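Side-chain contacts in C-domain type II peptide synthetase (Streptomyces globisporus, PDB 4ZNM), which belongs to the condensation-domain family of peptide synthetase proteins and is built from two mixed beta-sheets packed with helices: residues A254-E259 against N451-P456; M270-A275 against D447-A452; Y276-H281 against A324-V329; G424-N429 against A439-D444. One frame throughout, in Å; residues are numbered along the deposited sequence.

Contact 1. Residues A254-E259 against N451-P456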
loop_
_atom_site.group_PDB
_atom_site.type_symbol
_atom_site.label_atom_id
_atom_site.label_comp_id
_atom_site.label_asym_id
_atom_site.label_seq_id
_atom_site.Cartn_x
_atom_site.Cartn_y
_atom_site.Cartn_z
ATOM N N ALA A 254 12.052 -16.580 -6.644
ATOM C CA ALA A 254 11.722 -15.378 -7.408
ATOM C C ALA A 254 11.923 -15.657 -8.909
ATOM O O ALA A 254 11.070 -15.376 -9.735
ATOM C CB ALA A 254 12.596 -14.202 -6.969
ATOM N N ASP A 255 13.069 -16.212 -9.240
ATOM C CA ASP A 255 13.390 -16.492 -10.630
ATOM C C ASP A 255 12.384 -17.487 -11.225
ATOM O O ASP A 255 11.959 -17.317 -12.369
ATOM C CB ASP A 255 14.823 -17.008 -10.745
ATOM C CG ASP A 255 15.858 -15.904 -10.566
ATOM O OD1 ASP A 255 15.495 -14.790 -10.120
ATOM O OD2 ASP A 255 17.042 -16.155 -10.866
ATOM N N ALA A 256 11.972 -18.490 -10.446
ATOM C CA ALA A 256 10.989 -19.463 -10.926
ATOM C C ALA A 256 9.632 -18.803 -11.170
ATOM O O ALA A 256 8.932 -19.135 -12.127
ATOM C CB ALA A 256 10.842 -20.610 -9.943
ATOM N N VAL A 257 9.258 -17.867 -10.315
ATOM C CA VAL A 257 7.976 -17.172 -10.458
ATOM C C VAL A 257 7.992 -16.340 -11.731
ATOM O O VAL A 257 7.066 -16.400 -12.528
ATOM C CB VAL A 257 7.670 -16.287 -9.245
ATOM C CG1 VAL A 257 6.540 -15.339 -9.536
ATOM C CG2 VAL A 257 7.322 -17.140 -8.032
ATOM N N VAL A 258 9.060 -15.563 -11.919
ATOM C CA VAL A 258 9.207 -14.715 -13.110
ATOM C C VAL A 258 9.197 -15.514 -14.410
ATOM O O VAL A 258 8.566 -15.110 -15.382
ATOM C CB VAL A 258 10.508 -13.880 -13.025
ATOM C CG1 VAL A 258 10.823 -13.216 -14.367
ATOM C CG2 VAL A 258 10.399 -12.835 -11.923
ATOM N N GLU A 259 9.939 -16.617 -14.435
ATOM C CA GLU A 259 10.028 -17.483 -15.613
ATOM C C GLU A 259 8.682 -18.158 -15.914
ATOM O O GLU A 259 8.259 -18.229 -17.070
ATOM C CB GLU A 259 11.112 -18.544 -15.413
ATOM C CG GLU A 259 12.535 -18.016 -15.635
ATOM C CD GLU A 259 13.615 -18.877 -14.988
ATOM O OE1 GLU A 259 13.360 -20.074 -14.735
ATOM O OE2 GLU A 259 14.721 -18.353 -14.730
ATOM N N ASN A 451 5.668 -24.791 -4.520
ATOM C CA ASN A 451 5.226 -26.045 -5.106
ATOM C C ASN A 451 4.412 -25.814 -6.375
ATOM O O ASN A 451 4.485 -26.584 -7.321
ATOM C CB ASN A 451 4.426 -26.825 -4.077
ATOM C CG ASN A 451 5.320 -27.484 -3.065
ATOM O OD1 ASN A 451 6.380 -28.006 -3.420
ATOM N ND2 ASN A 451 4.919 -27.461 -1.802
ATOM N N ALA A 452 3.682 -24.717 -6.405
ATOM C CA ALA A 452 2.868 -24.400 -7.569
ATOM C C ALA A 452 3.716 -24.135 -8.814
ATOM O O ALA A 452 3.407 -24.664 -9.875
ATOM C CB ALA A 452 1.982 -23.202 -7.274
ATOM N N VAL A 453 4.767 -23.318 -8.698
ATOM C CA VAL A 453 5.547 -22.936 -9.875
ATOM C C VAL A 453 6.555 -24.029 -10.222
ATOM O O VAL A 453 6.971 -24.141 -11.367
ATOM C CB VAL A 453 6.268 -21.589 -9.686
ATOM C CG1 VAL A 453 5.271 -20.462 -9.595
ATOM C CG2 VAL A 453 7.160 -21.643 -8.487
ATOM N N ALA A 454 6.920 -24.854 -9.247
ATOM C CA ALA A 454 7.746 -26.033 -9.529
ATOM C C ALA A 454 6.973 -27.096 -10.321
ATOM O O ALA A 454 7.534 -27.721 -11.215
ATOM C CB ALA A 454 8.280 -26.629 -8.234
ATOM N N ARG A 455 5.696 -27.315 -10.000
ATOM C CA ARG A 455 4.915 -28.317 -10.725
ATOM C C ARG A 455 3.556 -27.775 -11.154
ATOM O O ARG A 455 2.517 -28.254 -10.708
ATOM C CB ARG A 455 4.748 -29.570 -9.867
ATOM C CG ARG A 455 6.019 -30.408 -9.727
ATOM C CD ARG A 455 5.978 -31.351 -8.517
ATOM N NE ARG A 455 5.831 -30.625 -7.254
ATOM C CZ ARG A 455 6.831 -30.047 -6.589
ATOM N NH1 ARG A 455 8.078 -30.098 -7.052
ATOM N NH2 ARG A 455 6.583 -29.406 -5.452
ATOM N N PRO A 456 3.566 -26.783 -12.049
ATOM C CA PRO A 456 2.361 -26.021 -12.404
ATOM C C PRO A 456 1.314 -26.817 -13.177
ATOM O O PRO A 456 0.164 -26.379 -13.256
ATOM C CB PRO A 456 2.919 -24.884 -13.269
ATOM C CG PRO A 456 4.186 -25.463 -13.882
ATOM C CD PRO A 456 4.761 -26.301 -12.767
#

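Contact 2. Residues M270-A275 against D447-A452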
loop_
_atom_site.group_PDB
_atom_site.type_symbol
_atom_site.label_atom_id
_atom_site.label_comp_id
_atom_site.label_asym_id
_atom_site.label_seq_id
_atom_site.Cartn_x
_atom_site.Cartn_y
_atom_site.Cartn_z
HETATM N N MSE A 270 -0.220 -11.931 -10.858
HETATM C CA MSE A 270 -1.315 -12.868 -11.084
HETATM C C MSE A 270 -0.939 -14.233 -10.563
HETATM O O MSE A 270 -1.771 -14.909 -9.989
HETATM C CB MSE A 270 -1.667 -12.987 -12.548
HETATM C CG MSE A 270 -2.395 -11.823 -13.123
HETATM SE SE MSE A 270 -2.495 -11.968 -15.071
HETATM C CE MSE A 270 -3.305 -10.197 -15.266
ATOM N N THR A 271 0.299 -14.660 -10.816
ATOM C CA THR A 271 0.814 -15.924 -10.263
ATOM C C THR A 271 0.766 -15.960 -8.729
ATOM O O THR A 271 0.304 -16.936 -8.130
ATOM C CB THR A 271 2.260 -16.179 -10.722
ATOM O OG1 THR A 271 2.322 -16.129 -12.157
ATOM C CG2 THR A 271 2.745 -17.552 -10.248
HETATM N N MSE A 272 1.261 -14.911 -8.078
HETATM C CA MSE A 272 1.272 -14.889 -6.622
HETATM C C MSE A 272 -0.168 -14.799 -6.046
HETATM O O MSE A 272 -0.488 -15.439 -5.031
HETATM C CB MSE A 272 2.166 -13.737 -6.133
HETATM C CG MSE A 272 3.727 -14.024 -6.433
HETATM SE SE MSE A 272 4.706 -12.578 -5.747
HETATM C CE MSE A 272 4.661 -13.081 -3.865
ATOM N N PHE A 273 -1.044 -14.089 -6.743
ATOM C CA PHE A 273 -2.451 -14.035 -6.353
ATOM C C PHE A 273 -3.092 -15.406 -6.514
ATOM O O PHE A 273 -3.760 -15.886 -5.600
ATOM C CB PHE A 273 -3.231 -12.980 -7.174
ATOM C CG PHE A 273 -4.653 -12.774 -6.693
ATOM C CD1 PHE A 273 -4.915 -11.986 -5.593
ATOM C CD2 PHE A 273 -5.710 -13.356 -7.333
ATOM C CE1 PHE A 273 -6.211 -11.792 -5.144
ATOM C CE2 PHE A 273 -7.010 -13.169 -6.887
ATOM C CZ PHE A 273 -7.254 -12.390 -5.795
ATOM N N ALA A 274 -2.885 -16.047 -7.666
ATOM C CA ALA A 274 -3.346 -17.438 -7.860
ATOM C C ALA A 274 -2.924 -18.352 -6.730
ATOM O O ALA A 274 -3.725 -19.162 -6.251
ATOM C CB ALA A 274 -2.823 -18.004 -9.179
ATOM N N ALA A 275 -1.649 -18.275 -6.335
ATOM C CA ALA A 275 -1.155 -19.113 -5.245
ATOM C C ALA A 275 -1.917 -18.802 -3.948
ATOM O O ALA A 275 -2.142 -19.691 -3.119
ATOM C CB ALA A 275 0.328 -18.919 -5.033
ATOM N N ASP A 447 5.189 -21.890 0.898
ATOM C CA ASP A 447 5.271 -23.298 0.502
ATOM C C ASP A 447 4.316 -23.593 -0.677
ATOM O O ASP A 447 4.694 -24.274 -1.629
ATOM C CB ASP A 447 4.947 -24.219 1.700
ATOM C CG ASP A 447 5.082 -25.696 1.358
ATOM O OD1 ASP A 447 6.237 -26.162 1.231
ATOM O OD2 ASP A 447 4.033 -26.377 1.225
ATOM N N VAL A 448 3.086 -23.083 -0.617
ATOM C CA VAL A 448 2.133 -23.280 -1.722
ATOM C C VAL A 448 2.738 -22.715 -3.012
ATOM O O VAL A 448 2.762 -23.383 -4.061
ATOM C CB VAL A 448 0.777 -22.627 -1.414
ATOM C CG1 VAL A 448 -0.045 -22.415 -2.682
ATOM C CG2 VAL A 448 0.002 -23.480 -0.438
ATOM N N LEU A 449 3.251 -21.487 -2.915
ATOM C CA LEU A 449 3.815 -20.791 -4.078
ATOM C C LEU A 449 4.981 -21.576 -4.665
ATOM O O LEU A 449 5.076 -21.746 -5.876
ATOM C CB LEU A 449 4.269 -19.372 -3.697
ATOM C CG LEU A 449 4.969 -18.551 -4.759
ATOM C CD1 LEU A 449 4.032 -18.304 -5.924
ATOM C CD2 LEU A 449 5.443 -17.228 -4.174
ATOM N N GLU A 450 5.872 -22.074 -3.819
ATOM C CA GLU A 450 7.026 -22.820 -4.326
ATOM C C GLU A 450 6.611 -24.062 -5.094
ATOM O O GLU A 450 7.135 -24.364 -6.183
ATOM C CB GLU A 450 7.938 -23.222 -3.183
ATOM C CG GLU A 450 9.235 -23.876 -3.630
ATOM C CD GLU A 450 10.182 -24.117 -2.468
ATOM O OE1 GLU A 450 10.312 -23.212 -1.612
ATOM O OE2 GLU A 450 10.788 -25.209 -2.404
ATOM N N ASN A 451 5.668 -24.791 -4.520
ATOM C CA ASN A 451 5.226 -26.045 -5.106
ATOM C C ASN A 451 4.412 -25.814 -6.375
ATOM O O ASN A 451 4.485 -26.584 -7.321
ATOM C CB ASN A 451 4.426 -26.825 -4.077
ATOM C CG ASN A 451 5.320 -27.484 -3.065
ATOM O OD1 ASN A 451 6.380 -28.006 -3.420
ATOM N ND2 ASN A 451 4.919 -27.461 -1.802
ATOM N N ALA A 452 3.682 -24.717 -6.405
ATOM C CA ALA A 452 2.868 -24.400 -7.569
ATOM C C ALA A 452 3.716 -24.135 -8.814
ATOM O O ALA A 452 3.407 -24.664 -9.875
ATOM C CB ALA A 452 1.982 -23.202 -7.274
#

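Contact 3. Residues Y276-H281 against A324-V329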
loop_
_atom_site.group_PDB
_atom_site.type_symbol
_atom_site.label_atom_id
_atom_site.label_comp_id
_atom_site.label_asym_id
_atom_site.label_seq_id
_atom_site.Cartn_x
_atom_site.Cartn_y
_atom_site.Cartn_z
ATOM N N TYR A 276 -2.287 -17.544 -3.755
ATOM C CA TYR A 276 -3.064 -17.167 -2.550
ATOM C C TYR A 276 -4.437 -17.839 -2.578
ATOM O O TYR A 276 -4.948 -18.325 -1.558
ATOM C CB TYR A 276 -3.216 -15.651 -2.451
ATOM C CG TYR A 276 -3.808 -15.196 -1.147
ATOM C CD1 TYR A 276 -3.247 -15.599 0.048
ATOM C CD2 TYR A 276 -4.922 -14.371 -1.109
ATOM C CE1 TYR A 276 -3.767 -15.203 1.243
ATOM C CE2 TYR A 276 -5.444 -13.945 0.103
ATOM C CZ TYR A 276 -4.841 -14.359 1.272
ATOM O OH TYR A 276 -5.313 -13.980 2.500
ATOM N N GLN A 277 -5.028 -17.884 -3.758
ATOM C CA GLN A 277 -6.325 -18.527 -3.907
ATOM C C GLN A 277 -6.222 -20.000 -3.600
ATOM O O GLN A 277 -7.101 -20.577 -2.918
ATOM C CB GLN A 277 -6.873 -18.307 -5.306
ATOM C CG GLN A 277 -7.165 -16.864 -5.565
ATOM C CD GLN A 277 -7.890 -16.634 -6.855
ATOM O OE1 GLN A 277 -9.119 -16.613 -6.897
ATOM N NE2 GLN A 277 -7.138 -16.443 -7.916
ATOM N N VAL A 278 -5.155 -20.620 -4.090
ATOM C CA VAL A 278 -4.914 -22.028 -3.803
ATOM C C VAL A 278 -4.790 -22.213 -2.292
ATOM O O VAL A 278 -5.356 -23.143 -1.721
ATOM C CB VAL A 278 -3.677 -22.567 -4.551
ATOM C CG1 VAL A 278 -3.344 -23.982 -4.137
ATOM C CG2 VAL A 278 -3.936 -22.588 -6.037
ATOM N N LEU A 279 -4.048 -21.330 -1.644
ATOM C CA LEU A 279 -3.881 -21.402 -0.196
ATOM C C LEU A 279 -5.226 -21.285 0.525
ATOM O O LEU A 279 -5.499 -22.058 1.416
ATOM C CB LEU A 279 -2.969 -20.292 0.308
ATOM C CG LEU A 279 -2.780 -20.189 1.832
ATOM C CD1 LEU A 279 -2.013 -21.389 2.377
ATOM C CD2 LEU A 279 -2.070 -18.920 2.169
ATOM N N LEU A 280 -6.054 -20.318 0.143
ATOM C CA LEU A 280 -7.357 -20.162 0.782
ATOM C C LEU A 280 -8.298 -21.334 0.517
ATOM O O LEU A 280 -9.091 -21.712 1.383
ATOM C CB LEU A 280 -8.022 -18.879 0.325
ATOM C CG LEU A 280 -7.302 -17.592 0.739
ATOM C CD1 LEU A 280 -8.019 -16.376 0.206
ATOM C CD2 LEU A 280 -7.132 -17.474 2.224
ATOM N N HIS A 281 -8.230 -21.908 -0.679
ATOM C CA HIS A 281 -8.977 -23.120 -0.928
ATOM C C HIS A 281 -8.545 -24.218 0.023
ATOM O O HIS A 281 -9.384 -24.916 0.612
ATOM C CB HIS A 281 -8.804 -23.620 -2.358
ATOM C CG HIS A 281 -9.233 -25.034 -2.524
ATOM N ND1 HIS A 281 -10.558 -25.404 -2.537
ATOM C CD2 HIS A 281 -8.520 -26.180 -2.604
ATOM C CE1 HIS A 281 -10.641 -26.716 -2.664
ATOM N NE2 HIS A 281 -9.417 -27.209 -2.698
ATOM N N ALA A 324 -7.668 -28.306 -13.009
ATOM C CA ALA A 324 -6.859 -29.517 -13.068
ATOM C C ALA A 324 -5.413 -29.228 -12.687
ATOM O O ALA A 324 -4.633 -30.134 -12.457
ATOM C CB ALA A 324 -6.934 -30.133 -14.468
ATOM N N SER A 325 -5.045 -27.963 -12.602
ATOM C CA SER A 325 -3.648 -27.639 -12.354
ATOM C C SER A 325 -3.521 -26.240 -11.822
ATOM O O SER A 325 -4.423 -25.428 -11.962
ATOM C CB SER A 325 -2.845 -27.751 -13.644
ATOM O OG SER A 325 -3.312 -26.764 -14.553
ATOM N N PHE A 326 -2.376 -25.940 -11.238
ATOM C CA PHE A 326 -2.096 -24.574 -10.873
ATOM C C PHE A 326 -2.179 -23.683 -12.115
ATOM O O PHE A 326 -2.701 -22.574 -12.065
ATOM C CB PHE A 326 -0.727 -24.474 -10.230
ATOM C CG PHE A 326 -0.343 -23.073 -9.892
ATOM C CD1 PHE A 326 -0.980 -22.416 -8.861
ATOM C CD2 PHE A 326 0.625 -22.409 -10.599
ATOM C CE1 PHE A 326 -0.660 -21.136 -8.539
ATOM C CE2 PHE A 326 0.953 -21.110 -10.266
ATOM C CZ PHE A 326 0.294 -20.482 -9.233
ATOM N N ARG A 327 -1.659 -24.166 -13.243
ATOM C CA ARG A 327 -1.663 -23.336 -14.442
ATOM C C ARG A 327 -3.065 -22.860 -14.780
ATOM O O ARG A 327 -3.263 -21.705 -15.183
ATOM C CB ARG A 327 -1.063 -24.083 -15.638
ATOM C CG ARG A 327 -0.972 -23.218 -16.900
ATOM C CD ARG A 327 -0.377 -23.960 -18.060
ATOM N NE ARG A 327 0.939 -24.508 -17.739
ATOM C CZ ARG A 327 2.056 -23.785 -17.695
ATOM N NH1 ARG A 327 2.025 -22.479 -17.940
ATOM N NH2 ARG A 327 3.200 -24.381 -17.395
ATOM N N GLU A 328 -4.051 -23.727 -14.603
ATOM C CA GLU A 328 -5.432 -23.336 -14.882
ATOM C C GLU A 328 -5.932 -22.302 -13.861
ATOM O O GLU A 328 -6.700 -21.410 -14.210
ATOM C CB GLU A 328 -6.353 -24.567 -14.899
ATOM C CG GLU A 328 -6.198 -25.383 -16.147
ATOM C CD GLU A 328 -7.061 -26.655 -16.186
ATOM O OE1 GLU A 328 -8.045 -26.775 -15.416
ATOM O OE2 GLU A 328 -6.731 -27.546 -17.007
ATOM N N VAL A 329 -5.497 -22.392 -12.608
ATOM C CA VAL A 329 -5.869 -21.353 -11.630
ATOM C C VAL A 329 -5.351 -19.984 -12.108
ATOM O O VAL A 329 -6.074 -18.974 -12.065
ATOM C CB VAL A 329 -5.340 -21.658 -10.217
ATOM C CG1 VAL A 329 -5.741 -20.548 -9.254
ATOM C CG2 VAL A 329 -5.925 -22.966 -9.681
#

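Contact 4. Residues G424-N429 against A439-D444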
loop_
_atom_site.group_PDB
_atom_site.type_symbol
_atom_site.label_atom_id
_atom_site.label_comp_id
_atom_site.label_asym_id
_atom_site.label_seq_id
_atom_site.Cartn_x
_atom_site.Cartn_y
_atom_site.Cartn_z
ATOM N N GLY A 424 7.820 -8.605 0.613
ATOM C CA GLY A 424 6.441 -8.627 1.061
ATOM C C GLY A 424 6.246 -8.263 2.517
ATOM O O GLY A 424 7.175 -8.352 3.332
ATOM N N SER A 425 5.007 -7.889 2.823
ATOM C CA SER A 425 4.537 -7.664 4.179
ATOM C C SER A 425 3.170 -8.292 4.382
ATOM O O SER A 425 2.315 -8.281 3.478
ATOM C CB SER A 425 4.453 -6.177 4.475
ATOM O OG SER A 425 5.756 -5.638 4.656
ATOM N N LEU A 426 3.008 -8.881 5.556
ATOM C CA LEU A 426 1.751 -9.423 5.997
ATOM C C LEU A 426 1.387 -8.675 7.259
ATOM O O LEU A 426 2.101 -8.769 8.269
ATOM C CB LEU A 426 1.855 -10.917 6.276
ATOM C CG LEU A 426 0.597 -11.571 6.861
ATOM C CD1 LEU A 426 -0.670 -11.343 6.027
ATOM C CD2 LEU A 426 0.868 -13.060 7.007
ATOM N N GLY A 427 0.310 -7.896 7.179
ATOM C CA GLY A 427 -0.121 -7.094 8.305
ATOM C C GLY A 427 -1.452 -7.606 8.836
ATOM O O GLY A 427 -2.311 -8.074 8.076
ATOM N N TYR A 428 -1.646 -7.467 10.143
ATOM C CA TYR A 428 -2.847 -7.964 10.773
ATOM C C TYR A 428 -3.059 -7.180 12.063
ATOM O O TYR A 428 -2.127 -6.575 12.612
ATOM C CB TYR A 428 -2.719 -9.448 11.060
ATOM C CG TYR A 428 -1.453 -9.754 11.794
ATOM C CD1 TYR A 428 -0.262 -9.873 11.100
ATOM C CD2 TYR A 428 -1.424 -9.917 13.173
ATOM C CE1 TYR A 428 0.951 -10.138 11.773
ATOM C CE2 TYR A 428 -0.217 -10.198 13.851
ATOM C CZ TYR A 428 0.970 -10.316 13.127
ATOM O OH TYR A 428 2.203 -10.579 13.746
ATOM N N ASN A 429 -4.292 -7.201 12.535
ATOM C CA ASN A 429 -4.652 -6.492 13.760
ATOM C C ASN A 429 -4.387 -7.402 14.959
ATOM O O ASN A 429 -4.925 -8.508 15.041
ATOM C CB ASN A 429 -6.103 -6.069 13.763
ATOM C CG ASN A 429 -6.505 -5.179 12.581
ATOM O OD1 ASN A 429 -7.631 -5.271 12.090
ATOM N ND2 ASN A 429 -5.629 -4.294 12.171
ATOM N N ALA A 439 2.301 -16.097 11.331
ATOM C CA ALA A 439 3.573 -16.694 10.961
ATOM C C ALA A 439 3.362 -18.005 10.197
ATOM O O ALA A 439 4.040 -18.264 9.187
ATOM C CB ALA A 439 4.419 -16.935 12.212
ATOM N N ALA A 440 2.425 -18.825 10.671
ATOM C CA ALA A 440 2.106 -20.098 10.008
ATOM C C ALA A 440 1.415 -19.849 8.671
ATOM O O ALA A 440 1.672 -20.524 7.686
ATOM C CB ALA A 440 1.222 -20.986 10.913
ATOM N N PHE A 441 0.557 -18.843 8.639
ATOM C CA PHE A 441 -0.170 -18.485 7.434
ATOM C C PHE A 441 0.835 -18.103 6.335
ATOM O O PHE A 441 0.743 -18.568 5.221
ATOM C CB PHE A 441 -1.112 -17.340 7.779
ATOM C CG PHE A 441 -2.152 -17.018 6.751
ATOM C CD1 PHE A 441 -2.693 -17.979 5.924
ATOM C CD2 PHE A 441 -2.632 -15.717 6.663
ATOM C CE1 PHE A 441 -3.691 -17.638 5.003
ATOM C CE2 PHE A 441 -3.624 -15.370 5.753
ATOM C CZ PHE A 441 -4.146 -16.328 4.910
ATOM N N LEU A 442 1.799 -17.247 6.679
ATOM C CA LEU A 442 2.827 -16.805 5.750
ATOM C C LEU A 442 3.690 -17.966 5.275
ATOM O O LEU A 442 4.007 -18.077 4.092
ATOM C CB LEU A 442 3.691 -15.719 6.427
ATOM C CG LEU A 442 4.952 -15.290 5.705
ATOM C CD1 LEU A 442 4.604 -14.781 4.331
ATOM C CD2 LEU A 442 5.596 -14.211 6.543
ATOM N N ALA A 443 4.068 -18.844 6.196
ATOM C CA ALA A 443 4.920 -19.966 5.819
ATOM C C ALA A 443 4.168 -20.939 4.904
ATOM O O ALA A 443 4.765 -21.514 4.000
ATOM C CB ALA A 443 5.438 -20.674 7.041
ATOM N N ASP A 444 2.867 -21.113 5.140
ATOM C CA ASP A 444 2.016 -21.939 4.276
ATOM C C ASP A 444 1.918 -21.350 2.868
ATOM O O ASP A 444 1.912 -22.075 1.863
ATOM C CB ASP A 444 0.601 -22.069 4.850
ATOM C CG ASP A 444 0.542 -22.900 6.131
ATOM O OD1 ASP A 444 1.510 -23.620 6.465
ATOM O OD2 ASP A 444 -0.501 -22.821 6.814
#

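Contact 1. Residues A254-E259 against N451-P456
The last turn of helix 435-454 packs side to side on helix 251-264, with Val453 facing the consecutive residues Ala256 and Val257. The side chain of Val453 sets out toward the partner helix, and its two branches divide the work. CG2 reaches the methyl of Ala256, where Val453 CG2 and Ala256 CB are 4.1 Å apart. The other branch turns to the neighbouring valine, and Val453 CG1 lies 4.2 Å from Val257 CG2. This split follows from the first torsion of Val453 (chi1 -67°), which places CG2 between the backbone N and the carbonyl carbon and leaves CG1 anti to the carbonyl carbon. Val257 leaves its helix to one side and makes its touch with one methyl, CG2, whereas the methyl of Ala256 points toward the other helix. The backbones are closest at Val257 and Val453, whose CA atoms are 6.3 Å apart; the small Ala256 beside them is consistent with this. No hydrogen bond joins the two segments, and the contact is wholly apolar and small, about 112 Å² in all. Just beyond Val453 the helix ends, Arg455 being the first residue to leave helical geometry, although Arg455 N still bonds to Asn451 O at 3.0 Å. Around this junction Val453 also touches Leu253 and Pro456 touches Phe260, both on helix 251-264, while Ala452 and Pro456 turn to helix 326-335 through Phe326 and Arg327.

Contact 2. Residues M270-A275 against D447-A452
Ala275 and Leu449 mark a buried crossing of two helices, 268-284 and 435-454, whose short segments pass 9.5 Å apart at 118° between their directions. The small bump of Ala275 CB fits into the hollow between Val448 and Leu449. On one flank of this hollow Leu449 CD1 lies 3.9 Å from Ala275 CB. Its floor is the backbone, with Leu449 CA 4.1 Å from Ala275 CB, and on the other flank the methyl Val448 CG1 is 4.2 Å from Ala275 CB. The main chains come nearest here, Ala275 CA and Leu449 CA being 5.4 Å apart, which the short side chain of Ala275 is consistent with. Leu449 leaves its helix along the flank but bends toward the partner: its CG stands anti to the backbone N (chi1 176°), and the two methyls then part. While CD1 serves Ala275, the other methyl meets the end of selenomethionine Met272, with Leu449 CD2 4.2 Å from Met272 CE. No hydrogen bond crosses between the segments, so the two are held by apolar packing and fit of shape. One turn earlier on helix 435-454, Tyr445 touches Ala275, and its OH is hydrogen-bonded to Met272 O. On the side of helix 251-264, Val257 packs on Leu449 and Phe260 on Thr271. The closest approach between the two segments is a van der Waals touch on a main-chain oxygen: Val448 CG1 rests 3.5 Å from Ala275 O.

Contact 3. Residues Y276-H281 against A324-V329
Ala324 N donates to Glu328 OE1 over 2.9 Å, a bond at the start of the helix from which Phe326 and Val329 reach across to Val278. The donor comes from above the carboxylate, 61° out of its plane. Ser325 is the N-cap, and its OG accepts from Glu328 N at 3.1 Å. Glu328 thus takes part twice, its N giving to the N-cap side chain and its carboxylate accepting from Ala324 N, the residue before the cap. Across the contact everything is apolar and converges on one methyl, Val278 CG2. It sits at the edge of the Phe326 ring, near the ring plane, with Val278 CG2 4.1 Å from Phe326 CD1, and the two side chains cross at about a right angle. One turn along, Val278 CG2 also meets Val329 CG2 at 4.2 Å. The first torsion of Val278 (chi1 174°) sets CG2 anti to the carbonyl carbon, the position from which it serves both partners. The backbones stay well apart, with Val278 CA and Val329 CA separated by 7.9 Å, and the side chains span the interval. Phe326 also touches Thr271 and Ala274 of helix 268-284 and Ala452 of helix 435-454, so the phenyl group lies where three helices meet. Farther round helix 268-284, Tyr276, Gln277, Leu280 and His281 pack on strand 288-295.

Contact 4. Residues G424-N429 against A439-D444
Leu426, on strand 422-429, meets Leu442 and Phe441 of helix 435-454, the helix that follows the strand and doubles back over the five-stranded sheet. The tight part is a single methyl: Leu426 CD2 lies 3.9 Å from Leu442 CB, resting against the base of that side chain and not on its branched end. The two leucines slide past each other in opposite directions. In Leu426 the CG stands anti to the backbone N (chi1 175°), which extends the side chain from the strand toward the helix. Phe441 makes the looser half of the contact, its CD2 4.4 Å from Leu426 CD2, with the methyl approaching the ring obliquely. Backbones remain well separated, Leu426 CA and Leu442 CA being 7.5 Å apart. The helix has a solvent side as well: Ala440 and Ala443 are exposed, and Leu442 itself is only partly buried. On the far side of the strand Ser425 points away from the helix, and its OG bonds to Arg246 on the adjacent strand; Tyr428 OH is hydrogen-bonded to Asp435 OD1. Within the sheet Trp412 touches both leucines and packs edge-to-face with Phe441, whose ring also has a cation-pi partner in Arg283. With no hydrogen bond between the segments, the contact rests on apolar burial, which sets no precise direction of its own.

From the N terminus, residues 254-259 open contact 1, and the next helix supplies 270-275 and 276-281 in succession. The first loop to close is contact 3, at 324-329. Contact 4 then opens at 424-429 and closes only ten residues on, at 439-444, after a short connection and the first turn of helix 435-454, so contacts 3 and 4 stand in series. Both are nested within the long loops of contacts 1 and 2, which end on the same stretch of helix 435-454 and share Asn451 and Ala452. That helix thus joins the sheet strand of contact 4 to helices 268-284 and 251-264. Direct touches, such as Leu279 with Phe441, link contact 3 to contact 4.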